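TsrD (Streptomyces laurentii, PDB 5X7L) belongs to the SnoaL-like polyketide cyclase family of the NTF2 clan, small alpha+beta proteins in which helices pack against a curved antiparallel sheet. Local coordinates at residues M13-A18 with P25-H30; P34-P39 with E48-A53; I109-D114 with Q119-M124. All blocks are in the same frame, centred on the assembly; numbering follows the deposited sequence.

Read from the N terminus, the three contacts follow one another in series; none nests in or crosses another. Interaction 1 closes the short turn-back after helix 6-22, holding residues 25-30 against residues 13-18. Interaction 2 then closes the loop from the short strand 36-37 to helix 47-60. Interaction 3 comes much later, pairing strands 101-113 and 116-124 as a beta hairpin at one edge of the sheet within this chain. They converge in space: Phe16 of interaction 1 packs on Met50 of interaction 2 and meets Phe110 of interaction 3 edge to face, so the two helices, the 34-39 segment and the sheet share one interior.

Interaction 1. Residues M13-A18 with P25-H30; sequences MEHFLA and PRHLDH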
loop_
_atom_site.group_PDB
_atom_site.type_symbol
_atom_site.label_atom_id
_atom_site.label_comp_id
_atom_site.label_asym_id
_atom_site.label_seq_id
_atom_site.Cartn_x
_atom_site.Cartn_y
_atom_site.Cartn_z
HETATM N N MSE B 13 -14.684 -2.630 9.771
HETATM C CA MSE B 13 -14.252 -3.176 8.487
HETATM C C MSE B 13 -15.346 -3.975 7.814
HETATM O O MSE B 13 -15.466 -3.935 6.593
HETATM C CB MSE B 13 -13.013 -4.052 8.646
HETATM C CG MSE B 13 -11.747 -3.256 8.933
HETATM SE SE MSE B 13 -11.369 -1.877 7.592
HETATM C CE MSE B 13 -11.575 -2.945 5.964
ATOM N N GLU B 14 -16.156 -4.698 8.585
ATOM C CA GLU B 14 -17.267 -5.448 7.993
ATOM C C GLU B 14 -18.237 -4.500 7.287
ATOM O O GLU B 14 -18.699 -4.778 6.180
ATOM C CB GLU B 14 -18.001 -6.280 9.048
ATOM C CG GLU B 14 -17.200 -7.470 9.550
ATOM N N HIS B 15 -18.527 -3.369 7.920
ATOM C CA HIS B 15 -19.378 -2.364 7.294
ATOM C C HIS B 15 -18.724 -1.750 6.063
ATOM O O HIS B 15 -19.388 -1.532 5.052
ATOM C CB HIS B 15 -19.745 -1.266 8.288
ATOM C CG HIS B 15 -20.809 -1.668 9.256
ATOM N ND1 HIS B 15 -22.115 -1.888 8.873
ATOM C CD2 HIS B 15 -20.768 -1.888 10.591
ATOM C CE1 HIS B 15 -22.833 -2.222 9.930
ATOM N NE2 HIS B 15 -22.040 -2.230 10.985
ATOM N N PHE B 16 -17.427 -1.469 6.149
ATOM C CA PHE B 16 -16.703 -0.886 5.021
ATOM C C PHE B 16 -16.790 -1.808 3.804
ATOM O O PHE B 16 -17.139 -1.378 2.705
ATOM C CB PHE B 16 -15.244 -0.626 5.401
ATOM C CG PHE B 16 -14.445 0.052 4.325
ATOM C CD1 PHE B 16 -14.495 1.430 4.170
ATOM C CD2 PHE B 16 -13.638 -0.684 3.471
ATOM C CE1 PHE B 16 -13.754 2.060 3.182
ATOM C CE2 PHE B 16 -12.898 -0.062 2.482
ATOM C CZ PHE B 16 -12.956 1.312 2.336
ATOM N N LEU B 17 -16.495 -3.087 4.012
ATOM C CA LEU B 17 -16.543 -4.066 2.929
ATOM C C LEU B 17 -17.952 -4.189 2.353
ATOM O O LEU B 17 -18.125 -4.255 1.133
ATOM C CB LEU B 17 -16.059 -5.431 3.415
ATOM C CG LEU B 17 -14.605 -5.507 3.894
ATOM C CD1 LEU B 17 -14.374 -6.831 4.604
ATOM C CD2 LEU B 17 -13.617 -5.320 2.751
ATOM N N ALA B 18 -18.954 -4.211 3.229
ATOM C CA ALA B 18 -20.342 -4.375 2.799
ATOM C C ALA B 18 -20.818 -3.202 1.937
ATOM O O ALA B 18 -21.610 -3.391 1.016
ATOM C CB ALA B 18 -21.255 -4.555 4.001
ATOM N N PRO B 25 -24.323 2.657 0.117
ATOM C CA PRO B 25 -23.575 3.645 0.896
ATOM C C PRO B 25 -23.971 3.730 2.369
ATOM O O PRO B 25 -23.190 4.244 3.160
ATOM C CB PRO B 25 -23.891 4.965 0.183
ATOM C CG PRO B 25 -24.242 4.571 -1.208
ATOM C CD PRO B 25 -24.966 3.262 -1.064
ATOM N N ARG B 26 -25.153 3.241 2.743
ATOM C CA ARG B 26 -25.585 3.334 4.141
ATOM C C ARG B 26 -24.642 2.609 5.107
ATOM O O ARG B 26 -24.513 3.008 6.265
ATOM C CB ARG B 26 -27.012 2.812 4.308
ATOM C CG ARG B 26 -28.054 3.672 3.609
ATOM C CD ARG B 26 -29.435 3.055 3.692
ATOM N NE ARG B 26 -29.475 1.772 3.000
ATOM C CZ ARG B 26 -30.570 1.039 2.828
ATOM N NH1 ARG B 26 -31.741 1.457 3.293
ATOM N NH2 ARG B 26 -30.485 -0.116 2.181
ATOM N N HIS B 27 -23.970 1.562 4.639
ATOM C CA HIS B 27 -22.978 0.895 5.476
ATOM C C HIS B 27 -21.869 1.842 5.937
ATOM O O HIS B 27 -21.288 1.647 7.010
ATOM C CB HIS B 27 -22.364 -0.287 4.739
ATOM C CG HIS B 27 -23.220 -1.508 4.760
ATOM N ND1 HIS B 27 -23.445 -2.232 5.909
ATOM C CD2 HIS B 27 -23.905 -2.137 3.777
ATOM C CE1 HIS B 27 -24.235 -3.254 5.637
ATOM N NE2 HIS B 27 -24.528 -3.219 4.349
ATOM N N LEU B 28 -21.567 2.862 5.135
ATOM C CA LEU B 28 -20.535 3.832 5.499
ATOM C C LEU B 28 -20.897 4.633 6.743
ATOM O O LEU B 28 -20.016 5.124 7.443
ATOM C CB LEU B 28 -20.250 4.792 4.345
ATOM C CG LEU B 28 -19.717 4.143 3.069
ATOM C CD1 LEU B 28 -19.438 5.218 2.033
ATOM C CD2 LEU B 28 -18.463 3.317 3.339
ATOM N N ASP B 29 -22.185 4.770 7.030
ATOM C CA ASP B 29 -22.592 5.518 8.214
ATOM C C ASP B 29 -22.150 4.819 9.492
ATOM O O ASP B 29 -22.058 5.444 10.548
ATOM C CB ASP B 29 -24.100 5.739 8.209
ATOM C CG ASP B 29 -24.534 6.622 7.067
ATOM O OD1 ASP B 29 -23.956 7.722 6.925
ATOM O OD2 ASP B 29 -25.421 6.214 6.291
ATOM N N HIS B 30 -21.864 3.526 9.387
ATOM C CA HIS B 30 -21.459 2.733 10.538
ATOM C C HIS B 30 -19.954 2.533 10.639
ATOM O O HIS B 30 -19.488 1.882 11.569
ATOM C CB HIS B 30 -22.179 1.388 10.500
ATOM C CG HIS B 30 -23.664 1.530 10.462
ATOM N ND1 HIS B 30 -24.429 1.630 11.605
ATOM C CD2 HIS B 30 -24.522 1.653 9.422
ATOM C CE1 HIS B 30 -25.697 1.777 11.268
ATOM N NE2 HIS B 30 -25.781 1.800 9.951
#
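His15 and His27 lie where the two backbones come closest, their CA atoms 5.2 Å apart. Residues 13-18 form part of a regular helix; residues 25-29 coil back beside it with helical backbone angles, and His30 follows. The His15 carbonyl oxygen faces the new turn and packs on His27 CB at 3.2 Å. Three imidazoles gather here. His15 ND1 and His27 ND1 share a long, fairly straight hydrogen bond of 3.3 Å, each nitrogen lying at the edge of the other ring and in its plane. Their rings meet rim to rim, with planes inclined at 42°. Each ring also receives a CH-pi contact on one face: His30 CB sits over the centre of the His15 ring, 3.5 Å from its centroid, and Ala18 CB sits over the centre of the His27 ring in the same manner. The His30 ring continues past the His15 ring as an offset stack, centroids 4.8 Å apart. In His15 and His27, chi1 (-77° in His15) brings each ring toward the other segment, and the turn about chi2, -69° in both, presents ND1 to ND1. On the buried side, Leu28 CD2 approaches Phe16 CD1 more loosely, at 4.5 Å. His27 is held at both nitrogens, because its NE2 is hydrogen-bonded to Glu22 OE1, at the last residue of helix 6-22. That carboxylate would probably polarise the His27 ring, and together with the ND1 pair it fixes the ring's rotation.

Interaction 2. Residues P34-P39 with E48-A53; sequences PEYRHP and EGMRAA
A Met-aromatic contact joins the short, weakly bonded strand 36-37 to helix 47-60, with selenomethionine Met50 reaching from the helix toward Tyr36 and His38. The backbones stay well apart: the nearest CA atoms, of His38 and Gly49, are separated by 7.2 Å, and the gap is bridged by side chains. Tyr36 and Met50 meet through Tyr36 CD2 and Met50 CG, 3.8 Å apart, while Met50 CG is almost as near to Tyr36 CE2, so the methylene meets the CD2-CE2 bond of the ring obliquely. Met50 SE also stands obliquely to that ring, 5.1 Å from its centroid. Toward the imidazole the geometry changes: SE comes in at the edge of the His38 ring, near its plane, and touches His38 CD2 at 3.8 Å. The bent Met50 chain (chi2 -67°, chi3 -76°) curls the selenium so that it borders both rings, and one atom meets the two in different ways. Tyr36 OH is hydrogen-bonded to His120 ND1, and His38 ND1 to the backbone N of Asn40. On another side of the helix, Arg51 NH1 forms a 2.8 Å salt bridge with Glu48 OE2, which lies in the guanidinium plane and uses its anti lone pair. Arg51 NH2 reaches Asp29 OD1, tying the helix to the preceding turn. A bound isopropyl alcohol lies about 4 Å from the Met50 side chain; it is probably from the crystallisation liquor, though it may mark a pocket. A helix packed through one long side chain on residues in front of a curved antiparallel sheet is consistent with the NTF2-like fold.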
loop_
_atom_site.group_PDB
_atom_site.type_symbol
_atom_site.label_atom_id
_atom_site.label_comp_id
_atom_site.label_asym_id
_atom_site.label_seq_id
_atom_site.Cartn_x
_atom_site.Cartn_y
_atom_site.Cartn_z
ATOM N N PRO B 34 -18.724 11.370 9.824
ATOM C CA PRO B 34 -19.465 12.295 8.956
ATOM C C PRO B 34 -18.591 13.411 8.369
ATOM O O PRO B 34 -18.892 13.923 7.293
ATOM C CB PRO B 34 -20.534 12.873 9.893
ATOM C CG PRO B 34 -20.746 11.808 10.910
ATOM C CD PRO B 34 -19.381 11.207 11.134
ATOM N N GLU B 35 -17.515 13.762 9.065
ATOM C CA GLU B 35 -16.581 14.792 8.607
ATOM C C GLU B 35 -15.317 14.167 8.009
ATOM O O GLU B 35 -14.219 14.715 8.134
ATOM C CB GLU B 35 -16.224 15.735 9.760
ATOM C CG GLU B 35 -17.439 16.430 10.359
ATOM C CD GLU B 35 -17.080 17.368 11.491
ATOM O OE1 GLU B 35 -16.647 16.883 12.557
ATOM O OE2 GLU B 35 -17.237 18.593 11.317
ATOM N N TYR B 36 -15.492 13.024 7.347
ATOM C CA TYR B 36 -14.402 12.303 6.695
ATOM C C TYR B 36 -13.537 13.223 5.841
ATOM O O TYR B 36 -14.053 14.092 5.137
ATOM C CB TYR B 36 -14.960 11.184 5.812
ATOM C CG TYR B 36 -13.923 10.142 5.492
ATOM C CD1 TYR B 36 -13.671 9.109 6.382
ATOM C CD2 TYR B 36 -13.173 10.201 4.323
ATOM C CE1 TYR B 36 -12.705 8.158 6.120
ATOM C CE2 TYR B 36 -12.206 9.246 4.048
ATOM C CZ TYR B 36 -11.980 8.227 4.955
ATOM O OH TYR B 36 -11.027 7.269 4.710
ATOM N N ARG B 37 -12.226 13.011 5.896
ATOM C CA ARG B 37 -11.280 13.854 5.173
ATOM C C ARG B 37 -10.550 13.043 4.107
ATOM O O ARG B 37 -9.487 12.484 4.362
ATOM C CB ARG B 37 -10.273 14.480 6.145
ATOM C CG ARG B 37 -10.908 15.268 7.284
ATOM C CD ARG B 37 -9.866 15.883 8.211
ATOM N NE ARG B 37 -9.047 14.880 8.894
ATOM C CZ ARG B 37 -9.338 14.319 10.068
ATOM N NH1 ARG B 37 -10.449 14.636 10.722
ATOM N NH2 ARG B 37 -8.509 13.426 10.593
ATOM N N HIS B 38 -11.126 12.970 2.911
ATOM C CA HIS B 38 -10.472 12.269 1.811
ATOM C C HIS B 38 -9.196 13.027 1.420
ATOM O O HIS B 38 -9.218 14.255 1.314
ATOM C CB HIS B 38 -11.413 12.151 0.611
ATOM C CG HIS B 38 -10.983 11.130 -0.392
ATOM N ND1 HIS B 38 -9.867 11.287 -1.183
ATOM C CD2 HIS B 38 -11.524 9.938 -0.737
ATOM C CE1 HIS B 38 -9.733 10.235 -1.969
ATOM N NE2 HIS B 38 -10.726 9.401 -1.719
ATOM N N PRO B 39 -8.076 12.307 1.211
ATOM C CA PRO B 39 -6.810 12.985 0.887
ATOM C C PRO B 39 -6.776 13.702 -0.470
ATOM O O PRO B 39 -5.915 14.552 -0.681
ATOM C CB PRO B 39 -5.786 11.844 0.908
ATOM C CG PRO B 39 -6.582 10.606 0.679
ATOM C CD PRO B 39 -7.887 10.856 1.374
ATOM N N GLU B 48 -19.942 12.465 2.350
ATOM C CA GLU B 48 -20.502 12.504 0.994
ATOM C C GLU B 48 -19.472 12.145 -0.081
ATOM O O GLU B 48 -19.821 11.542 -1.093
ATOM C CB GLU B 48 -21.129 13.866 0.690
ATOM C CG GLU B 48 -22.540 14.020 1.245
ATOM C CD GLU B 48 -23.590 13.319 0.398
ATOM O OE1 GLU B 48 -23.731 13.679 -0.788
ATOM O OE2 GLU B 48 -24.284 12.409 0.907
ATOM N N GLY B 49 -18.209 12.505 0.135
ATOM C CA GLY B 49 -17.160 12.150 -0.812
ATOM C C GLY B 49 -17.010 10.646 -0.975
ATOM O O GLY B 49 -16.786 10.149 -2.081
HETATM N N MSE B 50 -17.134 9.917 0.129
HETATM C CA MSE B 50 -17.022 8.461 0.089
HETATM C C MSE B 50 -18.301 7.808 -0.393
HETATM O O MSE B 50 -18.246 6.776 -1.062
HETATM C CB MSE B 50 -16.602 7.923 1.453
HETATM C CG MSE B 50 -15.137 8.228 1.766
HETATM SE SE MSE B 50 -13.887 7.251 0.593
HETATM C CE MSE B 50 -14.027 5.485 1.422
ATOM N N ARG B 51 -19.454 8.389 -0.071
ATOM C CA ARG B 51 -20.714 7.899 -0.628
ATOM C C ARG B 51 -20.691 7.987 -2.153
ATOM O O ARG B 51 -21.163 7.082 -2.844
ATOM C CB ARG B 51 -21.900 8.690 -0.083
ATOM C CG ARG B 51 -22.120 8.538 1.409
ATOM C CD ARG B 51 -23.150 9.532 1.898
ATOM N NE ARG B 51 -23.437 9.370 3.315
ATOM C CZ ARG B 51 -24.151 10.225 4.040
ATOM N NH1 ARG B 51 -24.626 11.339 3.494
ATOM N NH2 ARG B 51 -24.389 9.971 5.319
ATOM N N ALA B 52 -20.135 9.081 -2.670
ATOM C CA ALA B 52 -20.015 9.269 -4.117
ATOM C C ALA B 52 -19.147 8.183 -4.756
ATOM O O ALA B 52 -19.437 7.718 -5.861
ATOM C CB ALA B 52 -19.454 10.652 -4.428
ATOM N N ALA B 53 -18.086 7.783 -4.064
ATOM C CA ALA B 53 -17.230 6.703 -4.554
ATOM C C ALA B 53 -18.010 5.391 -4.681
ATOM O O ALA B 53 -17.889 4.692 -5.687
ATOM C CB ALA B 53 -16.019 6.524 -3.649
#

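Interaction 3. Residues I109-D114 with Q119-M124; sequences IFLIED and QHWDEM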
loop_
_atom_site.group_PDB
_atom_site.type_symbol
_atom_site.label_atom_id
_atom_site.label_comp_id
_atom_site.label_asym_id
_atom_site.label_seq_id
_atom_site.Cartn_x
_atom_site.Cartn_y
_atom_site.Cartn_z
ATOM N N ILE B 109 -4.629 2.598 5.152
ATOM C CA ILE B 109 -4.397 2.907 6.555
ATOM C C ILE B 109 -5.431 3.940 6.967
ATOM O O ILE B 109 -5.482 5.023 6.392
ATOM C CB ILE B 109 -2.981 3.456 6.800
ATOM C CG1 ILE B 109 -1.934 2.443 6.327
ATOM C CG2 ILE B 109 -2.794 3.797 8.274
ATOM C CD1 ILE B 109 -0.511 2.943 6.398
ATOM N N PHE B 110 -6.257 3.598 7.954
ATOM C CA PHE B 110 -7.292 4.495 8.455
ATOM C C PHE B 110 -6.910 5.084 9.803
ATOM O O PHE B 110 -6.383 4.385 10.671
ATOM C CB PHE B 110 -8.616 3.757 8.632
ATOM C CG PHE B 110 -9.216 3.241 7.360
ATOM C CD1 PHE B 110 -9.870 4.097 6.485
ATOM C CD2 PHE B 110 -9.160 1.889 7.053
ATOM C CE1 PHE B 110 -10.444 3.617 5.319
ATOM C CE2 PHE B 110 -9.730 1.405 5.884
ATOM C CZ PHE B 110 -10.374 2.270 5.020
ATOM N N LEU B 111 -7.202 6.370 9.967
ATOM C CA LEU B 111 -7.144 7.046 11.258
ATOM C C LEU B 111 -8.525 6.995 11.905
ATOM O O LEU B 111 -9.520 7.359 11.278
ATOM C CB LEU B 111 -6.705 8.500 11.074
ATOM C CG LEU B 111 -6.646 9.392 12.318
ATOM C CD1 LEU B 111 -5.564 8.921 13.278
ATOM C CD2 LEU B 111 -6.420 10.844 11.910
ATOM N N ILE B 112 -8.578 6.550 13.156
ATOM C CA ILE B 112 -9.830 6.445 13.900
ATOM C C ILE B 112 -10.027 7.670 14.793
ATOM O O ILE B 112 -9.174 7.980 15.625
ATOM C CB ILE B 112 -9.854 5.160 14.759
ATOM C CG1 ILE B 112 -9.676 3.923 13.870
ATOM C CG2 ILE B 112 -11.150 5.064 15.558
ATOM C CD1 ILE B 112 -9.262 2.678 14.624
ATOM N N GLU B 113 -11.152 8.358 14.600
ATOM C CA GLU B 113 -11.563 9.483 15.441
ATOM C C GLU B 113 -13.021 9.301 15.803
ATOM O O GLU B 113 -13.837 8.976 14.941
ATOM C CB GLU B 113 -11.400 10.817 14.715
ATOM C CG GLU B 113 -9.963 11.223 14.465
ATOM C CD GLU B 113 -9.836 12.509 13.666
ATOM O OE1 GLU B 113 -10.865 13.057 13.215
ATOM O OE2 GLU B 113 -8.692 12.968 13.479
ATOM N N ASP B 114 -13.348 9.516 17.073
ATOM C CA ASP B 114 -14.722 9.379 17.548
ATOM C C ASP B 114 -15.293 8.007 17.180
ATOM O O ASP B 114 -16.465 7.886 16.827
ATOM C CB ASP B 114 -15.602 10.499 16.980
ATOM C CG ASP B 114 -15.070 11.881 17.308
ATOM O OD1 ASP B 114 -14.766 12.139 18.490
ATOM O OD2 ASP B 114 -14.954 12.710 16.380
ATOM N N GLN B 119 -10.060 9.470 8.142
ATOM C CA GLN B 119 -9.086 9.838 7.139
ATOM C C GLN B 119 -8.340 8.572 6.726
ATOM O O GLN B 119 -8.298 7.615 7.495
ATOM C CB GLN B 119 -8.163 10.897 7.748
ATOM C CG GLN B 119 -6.789 11.023 7.172
ATOM C CD GLN B 119 -6.013 12.184 7.757
ATOM O OE1 GLN B 119 -6.328 12.714 8.831
ATOM N NE2 GLN B 119 -4.992 12.594 7.040
ATOM N N HIS B 120 -7.776 8.547 5.520
ATOM C CA HIS B 120 -6.962 7.409 5.098
ATOM C C HIS B 120 -5.748 7.826 4.287
ATOM O O HIS B 120 -5.694 8.924 3.732
ATOM C CB HIS B 120 -7.783 6.395 4.289
ATOM C CG HIS B 120 -8.151 6.865 2.916
ATOM N ND1 HIS B 120 -9.368 7.446 2.635
ATOM C CD2 HIS B 120 -7.465 6.842 1.749
ATOM C CE1 HIS B 120 -9.416 7.760 1.353
ATOM N NE2 HIS B 120 -8.273 7.409 0.794
ATOM N N TRP B 121 -4.785 6.910 4.241
ATOM C CA TRP B 121 -3.640 6.948 3.342
ATOM C C TRP B 121 -3.619 5.579 2.690
ATOM O O TRP B 121 -3.794 4.573 3.373
ATOM C CB TRP B 121 -2.331 7.164 4.097
ATOM C CG TRP B 121 -2.287 8.376 4.964
ATOM C CD1 TRP B 121 -1.743 9.588 4.650
ATOM C CD2 TRP B 121 -2.793 8.497 6.302
ATOM N NE1 TRP B 121 -1.880 10.456 5.707
ATOM C CE2 TRP B 121 -2.519 9.812 6.733
ATOM C CE3 TRP B 121 -3.447 7.619 7.177
ATOM C CZ2 TRP B 121 -2.876 10.273 7.999
ATOM C CZ3 TRP B 121 -3.803 8.080 8.436
ATOM C CH2 TRP B 121 -3.514 9.396 8.835
ATOM N N ASP B 122 -3.399 5.512 1.386
ATOM C CA ASP B 122 -3.501 4.226 0.709
ATOM C C ASP B 122 -2.491 4.067 -0.411
ATOM O O ASP B 122 -1.897 5.043 -0.876
ATOM C CB ASP B 122 -4.911 4.040 0.153
ATOM C CG ASP B 122 -5.205 4.973 -0.996
ATOM O OD1 ASP B 122 -5.286 6.196 -0.762
ATOM O OD2 ASP B 122 -5.352 4.485 -2.133
ATOM N N GLU B 123 -2.297 2.816 -0.817
ATOM C CA GLU B 123 -1.646 2.489 -2.077
ATOM C C GLU B 123 -2.422 1.349 -2.726
ATOM O O GLU B 123 -2.836 0.403 -2.052
ATOM C CB GLU B 123 -0.188 2.072 -1.882
ATOM C CG GLU B 123 0.716 3.114 -1.241
ATOM C CD GLU B 123 0.950 4.353 -2.089
ATOM O OE1 GLU B 123 0.581 4.383 -3.281
ATOM O OE2 GLU B 123 1.522 5.314 -1.543
HETATM N N MSE B 124 -2.628 1.456 -4.034
HETATM C CA MSE B 124 -3.297 0.426 -4.830
HETATM C C MSE B 124 -2.412 0.125 -6.018
HETATM O O MSE B 124 -1.685 1.004 -6.488
HETATM C CB MSE B 124 -4.688 0.907 -5.281
HETATM C CG MSE B 124 -5.354 -0.006 -6.316
HETATM SE SE MSE B 124 -7.120 0.618 -6.905
HETATM C CE MSE B 124 -8.027 -0.179 -5.394
#
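Ile109 and Trp121 form the tight centre of this antiparallel hairpin, a hydrogen-bonded pair joined in both directions. Ile109 N reaches Trp121 O at 2.8 Å, nearly straight, and Trp121 N returns to Ile109 O at 2.9 Å in the carbonyl plane. Leu111 N adds a bond to Gln119 O of 3.0 Å. Between them Phe110 and His120 make a non-hydrogen-bonded pair on the inner face, where Phe110 CD1 packs on His120 CB at 3.8 Å. The other face is partly exposed but well packed. There the benzo edge of Trp121 runs alongside the neighbouring strand, CE3 lying 4.0 Å from Ile109 CG2 and CZ3 close to Leu111 CB. Gln119 CG covers part of one indole face, and Gln119 OE1, hydrogen-bonded to Arg37 NH2, lies beside Leu111 CD2. The ends are loose: Ile112-Asp114 and Asp122-Met124 make almost no contact across the two segments. Arg81 of the second subunit makes a cation-pi contact with Trp121, placing this face near the dimer partner. Strand 101-113 is bordered on its other side by strand 77-88, to which Phe110 is hydrogen-bonded through Ala78, whereas 116-124 is outermost within the chain and helix 6-22 packs over the Phe110 face.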